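Long-range contact in oxidoreductase, NAD-binding/iron-sulfur cluster-binding protein (Nitratireductor pacificus pht-3B, PDB 6ZXU), which is a catabolic reductive dehalogenase that binds cobalamin and two iron-sulfur clusters and probably removes halogen from organohalide substrates: residues 326-340 with 576-588. Residues are numbered along the deposited sequence; the frame is centred on the assembly and turned at random.
Sequences LGEKAKQEKKRFPMK and TKYRVTQMKGSAC. With SF4 (iron/sulfur cluster), chain E.
Phe337 holds CG between its backbone N and carbonyl carbon (chi1 81°), which lays the ring against Val580; Val580, with CG1 anti to its backbone N (chi1 170°), turns CG2 over that ring. This CH-pi contact, CG2 lying 4.0 Å from the ring centroid, sits where helix 328-333 and the type I turn Arg336-Met339 that follows pack on the 4Fe-4S dicluster (bacterial-ferredoxin-type) domain, the axes of 328-333 and 576-581 crossing at 48°. A flat ring suits the place: Pro338 CD covers its opposite face, and Ala587 CB, small enough to fit in the ring plane, meets the edge 3.8 Å from CD2. An alanine in place of Phe337 would probably leave Val580 CG2 and Ala587 CB without the ring they pack on and open a gap beside them. Val580, branched at CB, also sends CG1 the other way, to Ala330 and Glu333 CB, where Ala330 is short enough to admit it.

Polar bonds fasten the following loop. Ser586 OG donates to Phe337 O at 2.7 Å, in the carbonyl plane. Lys340, with a chain long enough to reach across, gives NZ to Gly585 O at 2.9 Å and, weakly, to Gln582 O; a water links it to Glu333 OE1 and Val580 O. From helix 576-581, Arg579 NE donates to a lone pair of Cys588 O, which also accepts from cobalamin, while Cys588 SG binds iron FE2 of the cluster at 2.3 Å.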
loop_
_atom_site.group_PDB
_atom_site.type_symbol
_atom_site.label_atom_id
_atom_site.label_comp_id
_atom_site.label_asym_id
_atom_site.label_seq_id
_atom_site.Cartn_x
_atom_site.Cartn_y
_atom_site.Cartn_z
ATOM N N LEU A 326 -22.084 -17.089 -4.777
ATOM C CA LEU A 326 -21.727 -17.588 -3.437
ATOM C C LEU A 326 -22.887 -17.454 -2.398
ATOM O O LEU A 326 -22.657 -17.499 -1.185
ATOM C CB LEU A 326 -20.512 -16.829 -2.923
ATOM C CG LEU A 326 -19.115 -17.197 -3.398
ATOM C CD1 LEU A 326 -18.962 -17.243 -4.840
ATOM C CD2 LEU A 326 -18.043 -16.177 -2.927
ATOM N N GLY A 327 -24.093 -17.226 -2.859
ATOM C CA GLY A 327 -25.234 -17.092 -1.953
ATOM C C GLY A 327 -25.631 -15.650 -1.746
ATOM O O GLY A 327 -24.948 -14.693 -2.190
ATOM N N GLU A 328 -26.743 -15.471 -1.037
ATOM C CA GLU A 328 -27.354 -14.133 -0.873
ATOM C C GLU A 328 -26.541 -13.282 0.020
ATOM O O GLU A 328 -26.365 -12.087 -0.265
ATOM C CB GLU A 328 -28.833 -14.223 -0.313
ATOM N N LYS A 329 -26.042 -13.821 1.119
ATOM C CA LYS A 329 -25.322 -12.928 2.091
ATOM C C LYS A 329 -24.085 -12.299 1.498
ATOM O O LYS A 329 -23.850 -11.040 1.617
ATOM C CB LYS A 329 -24.959 -13.650 3.379
ATOM C CG LYS A 329 -24.616 -12.644 4.482
ATOM C CD LYS A 329 -24.161 -13.303 5.781
ATOM C CE LYS A 329 -25.267 -13.558 6.847
ATOM N NZ LYS A 329 -24.622 -13.947 8.158
ATOM N N ALA A 330 -23.312 -13.139 0.778
ATOM C CA ALA A 330 -22.134 -12.623 0.096
ATOM C C ALA A 330 -22.481 -11.531 -0.947
ATOM O O ALA A 330 -21.786 -10.504 -1.071
ATOM C CB ALA A 330 -21.400 -13.772 -0.529
ATOM N N LYS A 331 -23.568 -11.735 -1.673
ATOM C CA LYS A 331 -24.060 -10.744 -2.623
ATOM C C LYS A 331 -24.440 -9.414 -1.932
ATOM O O LYS A 331 -24.053 -8.315 -2.379
ATOM C CB LYS A 331 -25.237 -11.338 -3.374
ATOM C CG LYS A 331 -25.706 -10.500 -4.524
ATOM C CD LYS A 331 -26.954 -11.146 -5.116
ATOM C CE LYS A 331 -27.604 -10.175 -6.107
ATOM N NZ LYS A 331 -28.761 -10.760 -6.915
ATOM N N GLN A 332 -25.183 -9.522 -0.851
ATOM C CA GLN A 332 -25.656 -8.338 -0.108
ATOM C C GLN A 332 -24.457 -7.546 0.445
ATOM O O GLN A 332 -24.510 -6.299 0.469
ATOM C CB GLN A 332 -26.597 -8.696 1.096
ATOM N N GLU A 333 -23.399 -8.257 0.874
ATOM C CA GLU A 333 -22.278 -7.600 1.563
ATOM C C GLU A 333 -21.139 -7.189 0.684
ATOM O O GLU A 333 -20.265 -6.430 1.133
ATOM C CB GLU A 333 -21.769 -8.459 2.679
ATOM C CG GLU A 333 -22.713 -8.443 3.887
ATOM C CD GLU A 333 -22.818 -7.019 4.618
ATOM O OE1 GLU A 333 -21.781 -6.385 5.040
ATOM O OE2 GLU A 333 -23.976 -6.498 4.727
ATOM N N LYS A 334 -21.221 -7.522 -0.614
ATOM C CA LYS A 334 -20.122 -7.339 -1.540
ATOM C C LYS A 334 -19.675 -5.895 -1.611
ATOM O O LYS A 334 -18.449 -5.640 -1.597
ATOM C CB LYS A 334 -20.447 -7.886 -2.931
ATOM C CG LYS A 334 -19.669 -7.302 -4.163
ATOM C CD LYS A 334 -18.262 -7.521 -4.136
ATOM C CE LYS A 334 -17.511 -7.163 -5.443
ATOM N NZ LYS A 334 -17.643 -5.812 -6.017
ATOM N N LYS A 335 -20.596 -4.937 -1.755
ATOM C CA LYS A 335 -20.148 -3.514 -1.966
ATOM C C LYS A 335 -19.666 -2.915 -0.626
ATOM O O LYS A 335 -18.818 -2.030 -0.590
ATOM C CB LYS A 335 -21.269 -2.590 -2.509
ATOM N N ARG A 336 -20.179 -3.440 0.465
ATOM C CA ARG A 336 -19.985 -2.778 1.768
ATOM C C ARG A 336 -18.745 -3.234 2.515
ATOM O O ARG A 336 -18.191 -2.486 3.328
ATOM C CB ARG A 336 -21.191 -3.147 2.613
ATOM C CG ARG A 336 -21.276 -2.419 3.858
ATOM C CD ARG A 336 -22.400 -2.936 4.738
ATOM N NE ARG A 336 -22.080 -2.320 6.023
ATOM C CZ ARG A 336 -21.865 -3.001 7.140
ATOM N NH1 ARG A 336 -21.956 -4.343 7.142
ATOM N NH2 ARG A 336 -21.655 -2.336 8.291
ATOM N N PHE A 337 -18.341 -4.485 2.326
ATOM C CA PHE A 337 -17.442 -5.142 3.282
ATOM C C PHE A 337 -16.083 -4.436 3.525
ATOM O O PHE A 337 -15.605 -4.439 4.653
ATOM C CB PHE A 337 -17.240 -6.612 2.968
ATOM C CG PHE A 337 -16.216 -6.864 1.887
ATOM C CD1 PHE A 337 -16.576 -6.824 0.587
ATOM C CD2 PHE A 337 -14.894 -7.128 2.219
ATOM C CE1 PHE A 337 -15.669 -7.058 -0.441
ATOM C CE2 PHE A 337 -13.973 -7.359 1.212
ATOM C CZ PHE A 337 -14.353 -7.289 -0.112
ATOM N N PRO A 338 -15.529 -3.755 2.520
ATOM C CA PRO A 338 -14.310 -3.046 2.815
ATOM C C PRO A 338 -14.489 -1.573 3.164
ATOM O O PRO A 338 -13.484 -0.837 3.323
ATOM C CB PRO A 338 -13.532 -3.140 1.465
ATOM C CG PRO A 338 -14.622 -3.083 0.420
ATOM C CD PRO A 338 -15.876 -3.637 1.081
ATOM N N MET A 339 -15.739 -1.158 3.294
ATOM C CA MET A 339 -16.062 0.266 3.495
ATOM C C MET A 339 -16.901 0.502 4.748
ATOM O O MET A 339 -17.646 1.447 4.833
ATOM C CB MET A 339 -16.821 0.779 2.268
ATOM C CG MET A 339 -15.891 0.947 1.060
ATOM S SD MET A 339 -14.787 2.297 1.292
ATOM C CE MET A 339 -13.297 1.892 0.342
ATOM N N LYS A 340 -16.727 -0.350 5.725
ATOM C CA LYS A 340 -17.430 -0.236 6.949
ATOM C C LYS A 340 -16.802 0.796 7.887
ATOM O O LYS A 340 -17.476 1.345 8.720
ATOM C CB LYS A 340 -17.446 -1.584 7.663
ATOM C CG LYS A 340 -17.979 -2.716 6.849
ATOM C CD LYS A 340 -18.158 -3.924 7.804
ATOM C CE LYS A 340 -17.834 -5.243 7.185
ATOM N NZ LYS A 340 -18.176 -6.416 8.038
ATOM N N THR A 576 -13.011 -15.928 0.403
ATOM C CA THR A 576 -13.948 -14.894 -0.027
ATOM C C THR A 576 -15.123 -14.708 0.939
ATOM O O THR A 576 -15.490 -13.586 1.331
ATOM C CB THR A 576 -14.516 -15.188 -1.464
ATOM O OG1 THR A 576 -13.429 -15.271 -2.362
ATOM C CG2 THR A 576 -15.394 -14.045 -1.928
ATOM N N LYS A 577 -15.739 -15.825 1.348
ATOM C CA LYS A 577 -16.902 -15.743 2.213
ATOM C C LYS A 577 -16.520 -15.115 3.557
ATOM O O LYS A 577 -17.254 -14.253 4.071
ATOM C CB LYS A 577 -17.483 -17.132 2.427
ATOM C CG LYS A 577 -18.347 -17.534 1.259
ATOM C CD LYS A 577 -18.798 -18.999 1.351
ATOM C CE LYS A 577 -20.009 -19.222 0.432
ATOM N NZ LYS A 577 -20.076 -20.643 0.021
ATOM N N TYR A 578 -15.380 -15.490 4.139
ATOM C CA TYR A 578 -14.957 -14.875 5.387
ATOM C C TYR A 578 -14.719 -13.366 5.226
ATOM O O TYR A 578 -15.274 -12.558 5.964
ATOM C CB TYR A 578 -13.732 -15.583 5.996
ATOM C CG TYR A 578 -13.370 -15.052 7.357
ATOM C CD1 TYR A 578 -14.104 -15.404 8.476
ATOM C CD2 TYR A 578 -12.347 -14.129 7.526
ATOM C CE1 TYR A 578 -13.811 -14.873 9.738
ATOM C CE2 TYR A 578 -12.043 -13.623 8.777
ATOM C CZ TYR A 578 -12.777 -14.006 9.897
ATOM O OH TYR A 578 -12.479 -13.488 11.138
ATOM N N ARG A 579 -13.946 -12.968 4.255
ATOM C CA ARG A 579 -13.647 -11.568 4.099
ATOM C C ARG A 579 -14.900 -10.700 3.821
ATOM O O ARG A 579 -15.048 -9.611 4.386
ATOM C CB ARG A 579 -12.622 -11.372 2.979
ATOM C CG ARG A 579 -11.276 -11.988 3.239
ATOM C CD ARG A 579 -10.168 -11.585 2.240
ATOM N NE ARG A 579 -9.756 -10.229 2.446
ATOM C CZ ARG A 579 -9.557 -9.342 1.522
ATOM N NH1 ARG A 579 -9.130 -8.145 1.853
ATOM N NH2 ARG A 579 -9.694 -9.665 0.268
ATOM N N VAL A 580 -15.795 -11.170 2.936
ATOM C CA VAL A 580 -16.976 -10.409 2.528
ATOM C C VAL A 580 -17.995 -10.338 3.678
ATOM O O VAL A 580 -18.615 -9.309 3.893
ATOM C CB VAL A 580 -17.614 -11.005 1.284
ATOM C CG1 VAL A 580 -18.970 -10.404 0.967
ATOM C CG2 VAL A 580 -16.650 -10.754 0.087
ATOM N N THR A 581 -18.161 -11.449 4.375
ATOM C CA THR A 581 -19.281 -11.591 5.312
ATOM C C THR A 581 -18.980 -11.615 6.829
ATOM O O THR A 581 -19.893 -11.523 7.605
ATOM C CB THR A 581 -20.181 -12.831 5.024
ATOM O OG1 THR A 581 -19.537 -13.993 5.472
ATOM C CG2 THR A 581 -20.539 -12.991 3.562
ATOM N N GLN A 582 -17.753 -11.773 7.290
ATOM C CA GLN A 582 -17.544 -11.755 8.721
ATOM C C GLN A 582 -17.847 -10.371 9.321
ATOM O O GLN A 582 -17.625 -9.324 8.677
ATOM C CB GLN A 582 -16.159 -12.259 9.088
ATOM C CG GLN A 582 -14.978 -11.333 8.732
ATOM C CD GLN A 582 -14.579 -10.461 9.909
ATOM O OE1 GLN A 582 -15.075 -10.634 11.016
ATOM N NE2 GLN A 582 -13.643 -9.578 9.687
ATOM N N MET A 583 -18.414 -10.365 10.531
ATOM C CA MET A 583 -19.055 -9.199 11.077
ATOM C C MET A 583 -18.322 -8.565 12.274
ATOM O O MET A 583 -18.812 -7.580 12.815
ATOM C CB MET A 583 -20.474 -9.561 11.555
ATOM C CG MET A 583 -21.371 -10.056 10.443
ATOM S SD MET A 583 -23.034 -10.627 11.034
ATOM C CE MET A 583 -22.620 -12.225 11.848
ATOM N N LYS A 584 -17.164 -9.113 12.654
ATOM C CA LYS A 584 -16.379 -8.583 13.744
ATOM C C LYS A 584 -15.144 -7.800 13.253
ATOM O O LYS A 584 -14.166 -7.615 13.962
ATOM C CB LYS A 584 -16.066 -9.643 14.742
ATOM C CG LYS A 584 -17.263 -10.505 15.148
ATOM C CD LYS A 584 -17.276 -10.986 16.558
ATOM C CE LYS A 584 -16.184 -11.918 16.904
ATOM N NZ LYS A 584 -15.873 -11.944 18.386
ATOM N N GLY A 585 -15.223 -7.344 12.051
ATOM C CA GLY A 585 -14.241 -6.463 11.483
ATOM C C GLY A 585 -14.590 -6.122 10.051
ATOM O O GLY A 585 -15.652 -6.506 9.522
ATOM N N SER A 586 -13.648 -5.471 9.359
ATOM C CA SER A 586 -13.805 -5.146 7.933
ATOM C C SER A 586 -12.786 -5.928 7.061
ATOM O O SER A 586 -11.633 -5.567 7.000
ATOM C CB SER A 586 -13.582 -3.670 7.762
ATOM O OG SER A 586 -14.112 -3.268 6.552
ATOM N N ALA A 587 -13.236 -7.016 6.471
ATOM C CA ALA A 587 -12.408 -7.937 5.623
ATOM C C ALA A 587 -11.338 -8.617 6.473
ATOM O O ALA A 587 -11.551 -8.857 7.647
ATOM C CB ALA A 587 -11.845 -7.183 4.446
ATOM N N CYS A 588 -10.203 -8.981 5.910
ATOM C CA CYS A 588 -9.209 -9.794 6.566
ATOM C C CYS A 588 -7.915 -9.831 5.775
ATOM O O CYS A 588 -7.962 -9.873 4.537
ATOM C CB CYS A 588 -9.683 -11.244 6.761
ATOM S SG CYS A 588 -8.529 -12.379 7.662
HETATM FE FE1 SF4 E . -8.299 -15.088 3.646
HETATM FE FE2 SF4 E . -7.964 -13.982 6.166
HETATM FE FE3 SF4 E . -5.734 -14.837 4.719
HETATM FE FE4 SF4 E . -7.508 -16.642 5.791
HETATM S S1 SF4 E . -6.233 -15.205 6.871
HETATM S S2 SF4 E . -6.631 -16.622 3.711
HETATM S S3 SF4 E . -9.458 -15.502 5.554
HETATM S S4 SF4 E . -7.188 -13.252 4.145
HETATM O O HOH W 1 -22.151 -13.207 8.585
HETATM O O HOH W 2 -19.592 -7.573 5.760
HETATM O O HOH W 3 -13.490 -0.447 6.150
#